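Local coordinates for protein PEPTIDE N-myristoyltransferase (Saccharomyces cerevisiae, PDB 1IIC) that transfers the myristoyl group from myristoyl-CoA to the N-terminal glycine of peptide and protein substrates, at residues A[82-87]-A[273-278]; A[218-223]-A[351-356]; A[347-352]-A[376-381]. All coordinates share one frame; numbering follows the deposited sequence.

Interaction 1. Residues A[82-87]-A[273-278]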
loop_
_atom_site.group_PDB
_atom_site.type_symbol
_atom_site.label_atom_id
_atom_site.label_comp_id
_atom_site.label_asym_id
_atom_site.label_seq_id
_atom_site.Cartn_x
_atom_site.Cartn_y
_atom_site.Cartn_z
ATOM N N TYR A 82 14.551 -1.090 0.335
ATOM C CA TYR A 82 13.942 -0.356 1.428
ATOM C C TYR A 82 15.067 0.456 2.034
ATOM O O TYR A 82 16.213 0.023 2.038
ATOM C CB TYR A 82 13.365 -1.301 2.482
ATOM C CG TYR A 82 12.110 -2.021 2.058
ATOM C CD1 TYR A 82 12.170 -3.274 1.441
ATOM C CD2 TYR A 82 10.854 -1.447 2.267
ATOM C CE1 TYR A 82 11.004 -3.939 1.042
ATOM C CE2 TYR A 82 9.685 -2.098 1.872
ATOM C CZ TYR A 82 9.765 -3.343 1.262
ATOM O OH TYR A 82 8.609 -3.986 0.887
ATOM N N THR A 83 14.742 1.633 2.549
ATOM C CA THR A 83 15.745 2.514 3.125
ATOM C C THR A 83 15.368 2.909 4.536
ATOM O O THR A 83 14.254 2.650 4.979
ATOM C CB THR A 83 15.853 3.792 2.314
ATOM O OG1 THR A 83 14.546 4.365 2.187
ATOM C CG2 THR A 83 16.413 3.506 0.928
ATOM N N LYS A 84 16.293 3.549 5.239
ATOM C CA LYS A 84 16.001 3.987 6.591
ATOM C C LYS A 84 14.923 5.060 6.507
ATOM O O LYS A 84 14.054 5.135 7.371
ATOM C CB LYS A 84 17.255 4.532 7.285
ATOM C CG LYS A 84 17.983 5.636 6.551
ATOM C CD LYS A 84 18.986 6.300 7.491
ATOM C CE LYS A 84 19.842 7.338 6.785
ATOM N NZ LYS A 84 20.698 6.713 5.745
ATOM N N GLU A 85 14.972 5.874 5.454
ATOM C CA GLU A 85 13.963 6.922 5.266
ATOM C C GLU A 85 12.580 6.306 5.054
ATOM O O GLU A 85 11.596 6.740 5.653
ATOM C CB GLU A 85 14.290 7.793 4.053
ATOM C CG GLU A 85 15.581 8.574 4.144
ATOM C CD GLU A 85 16.798 7.707 3.972
ATOM O OE1 GLU A 85 16.774 6.802 3.108
ATOM O OE2 GLU A 85 17.789 7.940 4.690
ATOM N N PHE A 86 12.503 5.289 4.202
ATOM C CA PHE A 86 11.223 4.647 3.939
ATOM C C PHE A 86 10.575 4.128 5.213
ATOM O O PHE A 86 9.393 4.387 5.462
ATOM C CB PHE A 86 11.368 3.487 2.954
ATOM C CG PHE A 86 10.051 2.880 2.551
ATOM C CD1 PHE A 86 9.264 3.485 1.582
ATOM C CD2 PHE A 86 9.579 1.725 3.169
ATOM C CE1 PHE A 86 8.029 2.950 1.231
ATOM C CE2 PHE A 86 8.343 1.182 2.825
ATOM C CZ PHE A 86 7.567 1.795 1.854
ATOM N N PHE A 87 11.337 3.398 6.025
ATOM C CA PHE A 87 10.790 2.850 7.261
ATOM C C PHE A 87 10.565 3.870 8.360
ATOM O O PHE A 87 9.711 3.665 9.218
ATOM C CB PHE A 87 11.656 1.695 7.774
ATOM C CG PHE A 87 11.447 0.403 7.020
ATOM C CD1 PHE A 87 12.531 -0.327 6.545
ATOM C CD2 PHE A 87 10.163 -0.079 6.785
ATOM C CE1 PHE A 87 12.341 -1.524 5.846
ATOM C CE2 PHE A 87 9.964 -1.277 6.085
ATOM C CZ PHE A 87 11.056 -1.998 5.617
ATOM N N LEU A 273 16.499 14.785 -3.035
ATOM C CA LEU A 273 15.496 14.320 -3.976
ATOM C C LEU A 273 15.506 12.802 -4.077
ATOM O O LEU A 273 14.455 12.163 -4.036
ATOM C CB LEU A 273 15.733 14.915 -5.366
ATOM C CG LEU A 273 14.726 14.456 -6.425
ATOM C CD1 LEU A 273 13.317 14.844 -5.991
ATOM C CD2 LEU A 273 15.062 15.083 -7.775
ATOM N N ASP A 274 16.705 12.239 -4.196
ATOM C CA ASP A 274 16.895 10.800 -4.335
ATOM C C ASP A 274 16.624 9.971 -3.072
ATOM O O ASP A 274 16.808 8.754 -3.075
ATOM C CB ASP A 274 18.317 10.529 -4.842
ATOM C CG ASP A 274 19.383 10.899 -3.822
ATOM O OD1 ASP A 274 19.203 11.896 -3.083
ATOM O OD2 ASP A 274 20.409 10.193 -3.767
ATOM N N LYS A 275 16.188 10.621 -1.998
ATOM C CA LYS A 275 15.884 9.910 -0.758
ATOM C C LYS A 275 14.463 10.187 -0.257
ATOM O O LYS A 275 13.950 9.472 0.613
ATOM C CB LYS A 275 16.896 10.282 0.329
ATOM C CG LYS A 275 18.229 9.527 0.246
ATOM C CD LYS A 275 19.270 10.185 1.153
ATOM C CE LYS A 275 20.544 9.362 1.271
ATOM N NZ LYS A 275 20.319 8.117 2.064
ATOM N N GLN A 276 13.831 11.219 -0.809
ATOM C CA GLN A 276 12.469 11.591 -0.424
ATOM C C GLN A 276 11.508 10.418 -0.596
ATOM O O GLN A 276 11.528 9.741 -1.621
ATOM C CB GLN A 276 11.986 12.764 -1.275
ATOM C CG GLN A 276 10.772 13.479 -0.702
ATOM C CD GLN A 276 10.260 14.577 -1.616
ATOM O OE1 GLN A 276 11.048 15.305 -2.227
ATOM N NE2 GLN A 276 8.932 14.707 -1.709
ATOM N N VAL A 277 10.655 10.192 0.399
ATOM C CA VAL A 277 9.703 9.085 0.349
ATOM C C VAL A 277 8.282 9.455 -0.084
ATOM O O VAL A 277 7.767 8.907 -1.054
ATOM C CB VAL A 277 9.623 8.372 1.708
ATOM C CG1 VAL A 277 8.640 7.204 1.629
ATOM C CG2 VAL A 277 11.012 7.887 2.115
ATOM N N ILE A 278 7.648 10.376 0.636
ATOM C CA ILE A 278 6.287 10.791 0.312
ATOM C C ILE A 278 6.278 12.104 -0.479
ATOM O O ILE A 278 7.015 13.038 -0.156
ATOM C CB ILE A 278 5.446 10.943 1.604
ATOM C CG1 ILE A 278 3.970 11.166 1.257
ATOM C CG2 ILE A 278 5.976 12.107 2.435
ATOM C CD1 ILE A 278 3.324 10.033 0.478
#
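The carboxylate oxygen OE2 of E85 is approached from much the same side by two lysine ammonium groups: K84 NZ of its own helix at 3.3 Å and, across the contact, K275 NZ in a long salt bridge, E85 OE2 to K275 NZ 3.7 Å. The two lysine NZ atoms, K84 and K275, come within 4.0 Å of each other, so the carboxylate probably screens their charges and the pair in turn should favour its ionised form. Bends at chi2 of E85 (74°) and at the last torsion of K275 turn the charged ends together although the two side chains run obliquely to one another. Deeper in, V277 wedges its two methyls against the start of helix 84-91. CG2 faces the backbone, with V277 CG2 3.7 Å from F86 N, and also packs on CB of E85; CG1 meets the ring of F86 obliquely, V277 CG1 to F86 CD1 3.8 Å. This first turn carries its own N-cap: the hydroxyl OG1 of T83 accepts the amide of F86, N to OG1 3.0 Å at an N-H...O angle of 158°. V277 CG2 packs against this same capped amide. The contact joins the N-terminal half of the N-myristoyltransferase fold, two related acetyltransferase-like halves, to the loop leading into strand 278-284 of the C-terminal half. F86 CG stands anti to the backbone N (chi1 -174°), which brings ring atom CD1 against V277 while the ring also packs on Y297 and L299 of strand 290-303. V277 also touches W89 one turn further along the helix, and its backbone is hydrogen-bonded to S298.

Interaction 2. Residues A[218-223]-A[351-356]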
loop_
_atom_site.group_PDB
_atom_site.type_symbol
_atom_site.label_atom_id
_atom_site.label_comp_id
_atom_site.label_asym_id
_atom_site.label_seq_id
_atom_site.Cartn_x
_atom_site.Cartn_y
_atom_site.Cartn_z
ATOM N N ALA A 218 6.219 9.063 -24.058
ATOM C CA ALA A 218 6.839 10.362 -23.801
ATOM C C ALA A 218 5.850 11.247 -23.038
ATOM O O ALA A 218 4.645 11.240 -23.314
ATOM C CB ALA A 218 7.227 11.024 -25.111
ATOM N N LEU A 219 6.380 12.015 -22.091
ATOM C CA LEU A 219 5.580 12.880 -21.234
ATOM C C LEU A 219 6.041 14.334 -21.257
ATOM O O LEU A 219 7.206 14.622 -21.521
ATOM C CB LEU A 219 5.682 12.359 -19.799
ATOM C CG LEU A 219 4.457 11.926 -19.002
ATOM C CD1 LEU A 219 3.491 11.163 -19.863
ATOM C CD2 LEU A 219 4.935 11.096 -17.827
ATOM N N PRO A 220 5.124 15.273 -20.980
ATOM C CA PRO A 220 5.504 16.688 -20.973
ATOM C C PRO A 220 6.446 16.899 -19.793
ATOM O O PRO A 220 6.457 16.101 -18.858
ATOM C CB PRO A 220 4.178 17.404 -20.769
ATOM C CG PRO A 220 3.173 16.447 -21.352
ATOM C CD PRO A 220 3.664 15.119 -20.863
ATOM N N ALA A 221 7.229 17.970 -19.835
ATOM C CA ALA A 221 8.172 18.272 -18.766
ATOM C C ALA A 221 7.536 19.015 -17.584
ATOM O O ALA A 221 7.976 18.864 -16.446
ATOM C CB ALA A 221 9.346 19.097 -19.332
ATOM N N LYS A 222 6.503 19.808 -17.845
ATOM C CA LYS A 222 5.856 20.579 -16.780
ATOM C C LYS A 222 4.387 20.194 -16.544
ATOM O O LYS A 222 3.705 19.722 -17.448
ATOM C CB LYS A 222 5.952 22.076 -17.110
ATOM C CG LYS A 222 7.383 22.604 -17.190
ATOM C CD LYS A 222 8.047 22.582 -15.816
ATOM C CE LYS A 222 9.516 22.982 -15.885
ATOM N NZ LYS A 222 10.077 23.193 -14.517
ATOM N N THR A 223 3.904 20.399 -15.325
ATOM C CA THR A 223 2.517 20.063 -15.009
ATOM C C THR A 223 1.565 21.038 -15.687
ATOM O O THR A 223 1.994 22.088 -16.155
ATOM C CB THR A 223 2.270 20.074 -13.496
ATOM O OG1 THR A 223 2.674 21.339 -12.948
ATOM C CG2 THR A 223 3.046 18.942 -12.846
ATOM N N ALA A 351 0.589 14.004 -12.007
ATOM C CA ALA A 351 1.252 13.149 -11.034
ATOM C C ALA A 351 2.340 12.355 -11.751
ATOM O O ALA A 351 3.423 12.190 -11.224
ATOM C CB ALA A 351 0.252 12.211 -10.385
ATOM N N CYS A 352 2.049 11.874 -12.959
ATOM C CA CYS A 352 3.037 11.118 -13.724
ATOM C C CYS A 352 4.193 12.023 -14.115
ATOM O O CYS A 352 5.355 11.588 -14.180
ATOM C CB CYS A 352 2.412 10.522 -14.991
ATOM S SG CYS A 352 1.201 9.230 -14.706
ATOM N N ILE A 353 3.867 13.282 -14.394
ATOM C CA ILE A 353 4.873 14.266 -14.768
ATOM C C ILE A 353 5.762 14.547 -13.567
ATOM O O ILE A 353 6.988 14.625 -13.690
ATOM C CB ILE A 353 4.212 15.575 -15.253
ATOM C CG1 ILE A 353 3.601 15.350 -16.636
ATOM C CG2 ILE A 353 5.234 16.706 -15.302
ATOM C CD1 ILE A 353 2.654 16.460 -17.083
ATOM N N LEU A 354 5.149 14.692 -12.397
ATOM C CA LEU A 354 5.918 14.953 -11.188
ATOM C C LEU A 354 6.755 13.743 -10.771
ATOM O O LEU A 354 7.879 13.899 -10.304
ATOM C CB LEU A 354 4.982 15.368 -10.054
ATOM C CG LEU A 354 4.400 16.756 -10.271
ATOM C CD1 LEU A 354 3.099 16.931 -9.502
ATOM C CD2 LEU A 354 5.448 17.778 -9.839
ATOM N N ALA A 355 6.210 12.539 -10.942
ATOM C CA ALA A 355 6.944 11.321 -10.580
ATOM C C ALA A 355 8.118 11.118 -11.527
ATOM O O ALA A 355 9.212 10.740 -11.103
ATOM C CB ALA A 355 6.022 10.112 -10.638
ATOM N N LYS A 356 7.898 11.370 -12.814
ATOM C CA LYS A 356 8.982 11.207 -13.767
ATOM C C LYS A 356 10.074 12.238 -13.497
ATOM O O LYS A 356 11.262 11.906 -13.521
ATOM C CB LYS A 356 8.510 11.355 -15.211
ATOM C CG LYS A 356 9.690 11.228 -16.170
ATOM C CD LYS A 356 9.312 11.318 -17.619
ATOM C CE LYS A 356 10.575 11.201 -18.466
ATOM N NZ LYS A 356 11.372 10.008 -18.044
#
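L219 opens the contact by sending CD2 against the helix backbone, where it lies 3.7 Å from C352 O and 3.8 Å from C352 CB; its CB also brushes the aliphatic chain of K356. The amine of that lysine is held by the carbonyl of L191, leaving its methylenes alongside L219. P220 follows with its ring across I353 at about a right angle, P220 CB to I353 CD1 4.1 Å, while P220 O lies over CG1 of the same isoleucine. A221 adds a carbonyl, its O 3.7 Å from I353 CG2, and this oxygen accepts a hydrogen bond from the side-chain amide of N357. K222 brings its carbonyl closer still, K222 O to I353 CD1 3.4 Å, with its side chain turned away. T223 closes the run: its methyl CG2 reaches L354 CG at 3.6 Å and crosses that side chain obliquely. I353 is thus the side chain over which the loop after helix 210-217 passes, with CG1 beside its backbone N (chi1 -73°) and CG2 anti to it, so that both branches face the loop. An alanine here would lose both branches, is likely to open a gap beneath P220 and K222, and would probably let the loop shift on helix 334-357. With carbonyl oxygens resting on methyl and methylene groups, the two segments adhere by shape and van der Waals contact, without direct hydrogen bonds between them.

Interaction 3. Residues A[347-352]-A[376-381]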
loop_
_atom_site.group_PDB
_atom_site.type_symbol
_atom_site.label_atom_id
_atom_site.label_comp_id
_atom_site.label_asym_id
_atom_site.label_seq_id
_atom_site.Cartn_x
_atom_site.Cartn_y
_atom_site.Cartn_z
ATOM N N LEU A 347 -5.296 15.638 -12.943
ATOM C CA LEU A 347 -4.433 15.538 -11.771
ATOM C C LEU A 347 -3.416 14.394 -11.851
ATOM O O LEU A 347 -2.226 14.582 -11.569
ATOM C CB LEU A 347 -5.283 15.350 -10.510
ATOM C CG LEU A 347 -6.188 16.491 -10.051
ATOM C CD1 LEU A 347 -6.817 16.115 -8.727
ATOM C CD2 LEU A 347 -5.394 17.778 -9.893
ATOM N N ILE A 348 -3.873 13.208 -12.238
ATOM C CA ILE A 348 -2.969 12.071 -12.290
ATOM C C ILE A 348 -1.979 12.154 -13.452
ATOM O O ILE A 348 -0.917 11.535 -13.411
ATOM C CB ILE A 348 -3.770 10.747 -12.301
ATOM C CG1 ILE A 348 -4.669 10.706 -11.056
ATOM C CG2 ILE A 348 -2.821 9.535 -12.274
ATOM C CD1 ILE A 348 -3.924 10.925 -9.732
ATOM N N TYR A 349 -2.314 12.929 -14.479
ATOM C CA TYR A 349 -1.408 13.108 -15.612
ATOM C C TYR A 349 -0.237 13.962 -15.102
ATOM O O TYR A 349 0.915 13.745 -15.459
ATOM C CB TYR A 349 -2.119 13.829 -16.755
ATOM C CG TYR A 349 -1.295 13.958 -18.018
ATOM C CD1 TYR A 349 -0.941 12.833 -18.757
ATOM C CD2 TYR A 349 -0.925 15.210 -18.510
ATOM C CE1 TYR A 349 -0.243 12.947 -19.970
ATOM C CE2 TYR A 349 -0.225 15.341 -19.725
ATOM C CZ TYR A 349 0.107 14.202 -20.445
ATOM O OH TYR A 349 0.768 14.309 -21.650
ATOM N N ASP A 350 -0.552 14.940 -14.262
ATOM C CA ASP A 350 0.467 15.791 -13.659
ATOM C C ASP A 350 1.259 14.961 -12.642
ATOM O O ASP A 350 2.449 15.182 -12.436
ATOM C CB ASP A 350 -0.187 16.985 -12.963
ATOM C CG ASP A 350 -0.607 18.072 -13.944
ATOM O OD1 ASP A 350 -1.243 19.060 -13.518
ATOM O OD2 ASP A 350 -0.295 17.936 -15.152
ATOM N N ALA A 351 0.589 14.004 -12.007
ATOM C CA ALA A 351 1.252 13.149 -11.034
ATOM C C ALA A 351 2.340 12.355 -11.751
ATOM O O ALA A 351 3.423 12.190 -11.224
ATOM C CB ALA A 351 0.252 12.211 -10.385
ATOM N N CYS A 352 2.049 11.874 -12.959
ATOM C CA CYS A 352 3.037 11.118 -13.724
ATOM C C CYS A 352 4.193 12.023 -14.115
ATOM O O CYS A 352 5.355 11.588 -14.180
ATOM C CB CYS A 352 2.412 10.522 -14.991
ATOM S SG CYS A 352 1.201 9.230 -14.706
ATOM N N ASP A 376 -6.657 3.461 -17.857
ATOM C CA ASP A 376 -6.414 3.211 -19.287
ATOM C C ASP A 376 -6.059 4.454 -20.108
ATOM O O ASP A 376 -5.146 4.425 -20.937
ATOM C CB ASP A 376 -7.624 2.532 -19.936
ATOM C CG ASP A 376 -7.883 1.142 -19.384
ATOM O OD1 ASP A 376 -6.921 0.344 -19.280
ATOM O OD2 ASP A 376 -9.059 0.853 -19.063
ATOM N N ASP A 377 -6.784 5.543 -19.885
ATOM C CA ASP A 377 -6.526 6.767 -20.623
ATOM C C ASP A 377 -5.130 7.325 -20.379
ATOM O O ASP A 377 -4.544 7.951 -21.261
ATOM C CB ASP A 377 -7.569 7.821 -20.268
ATOM C CG ASP A 377 -8.964 7.409 -20.681
ATOM O OD1 ASP A 377 -9.086 6.559 -21.591
ATOM O OD2 ASP A 377 -9.943 7.937 -20.109
ATOM N N LEU A 378 -4.594 7.085 -19.187
ATOM C CA LEU A 378 -3.277 7.597 -18.845
ATOM C C LEU A 378 -2.183 6.567 -19.079
ATOM O O LEU A 378 -1.046 6.730 -18.639
ATOM C CB LEU A 378 -3.276 8.098 -17.397
ATOM C CG LEU A 378 -4.187 9.315 -17.209
ATOM C CD1 LEU A 378 -4.088 9.832 -15.772
ATOM C CD2 LEU A 378 -3.768 10.412 -18.198
ATOM N N LYS A 379 -2.549 5.497 -19.773
ATOM C CA LYS A 379 -1.612 4.447 -20.149
ATOM C C LYS A 379 -1.007 3.583 -19.048
ATOM O O LYS A 379 0.138 3.145 -19.163
ATOM C CB LYS A 379 -0.500 5.062 -21.012
ATOM C CG LYS A 379 -1.074 5.862 -22.181
ATOM C CD LYS A 379 -0.014 6.590 -22.999
ATOM C CE LYS A 379 -0.691 7.410 -24.099
ATOM N NZ LYS A 379 0.243 8.329 -24.783
ATOM N N PHE A 380 -1.757 3.351 -17.976
ATOM C CA PHE A 380 -1.268 2.464 -16.932
ATOM C C PHE A 380 -1.589 1.102 -17.523
ATOM O O PHE A 380 -2.754 0.730 -17.627
ATOM C CB PHE A 380 -2.034 2.639 -15.615
ATOM C CG PHE A 380 -1.657 3.868 -14.853
ATOM C CD1 PHE A 380 -2.079 5.124 -15.273
ATOM C CD2 PHE A 380 -0.848 3.773 -13.730
ATOM C CE1 PHE A 380 -1.695 6.275 -14.579
ATOM C CE2 PHE A 380 -0.459 4.910 -13.029
ATOM C CZ PHE A 380 -0.881 6.165 -13.451
ATOM N N GLY A 381 -0.559 0.374 -17.937
ATOM C CA GLY A 381 -0.772 -0.931 -18.535
ATOM C C GLY A 381 -1.108 -2.020 -17.539
ATOM O O GLY A 381 -0.670 -1.978 -16.391
#
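With CG beside its backbone N (chi1 -66°) and CD1 extended (chi2 -176°), L378 turns its two methyls to helix 334-357, straddling neighbouring residues. One methyl settles on I348, L378 CD1 to I348 CB 3.6 Å, and also touches CG2; the two side chains cross at about a right angle. The other leans obliquely on the ring of Y349, whose CG is anti to the backbone N, with L378 CD2 3.8 Å from Y349 CD1. One turn along the helix from I348, C352 brings its sulfur obliquely to the F380 ring. SG is 3.9 Å from CZ of F380 and lies 57° off the ring normal, a sulfur-aromatic contact. I348 CG2 comes to the same CZ end from the other side of the ring plane, 4.1 Å from F380 CZ, so methyl and sulfur flank it. L378 sits in a type I turn from D376 to K379, closed by the K379 amide on D376 O. The turn leads into strand 381-392 and is fastened to strand 182-190 by R189 NE on the carbonyl of L378; F380 also packs on T187 of that strand and on A365 of strand 362-366, wedged between helix and sheet.

Overall arrangement
From the N terminus, the first residues involved are 82-87, at the start of helix 84-91, which meets residues 273-278 before strand 278-284; interaction 1 thus closes a long loop and ties the N-terminal half of the fold to the C-terminal half. Within that loop lies 218-223, which pairs forward with 351-356, so interactions 1 and 2 cross along the chain, although their nearest atoms stay about 7 Å apart. Interaction 3 follows in series after interaction 1, closing a short excursion through the end of helix 334-357 and strand 362-366. Interactions 2 and 3 share A351 and C352; their centres are 9 Å apart, and Y349 bridges them by packing on L219 and P220.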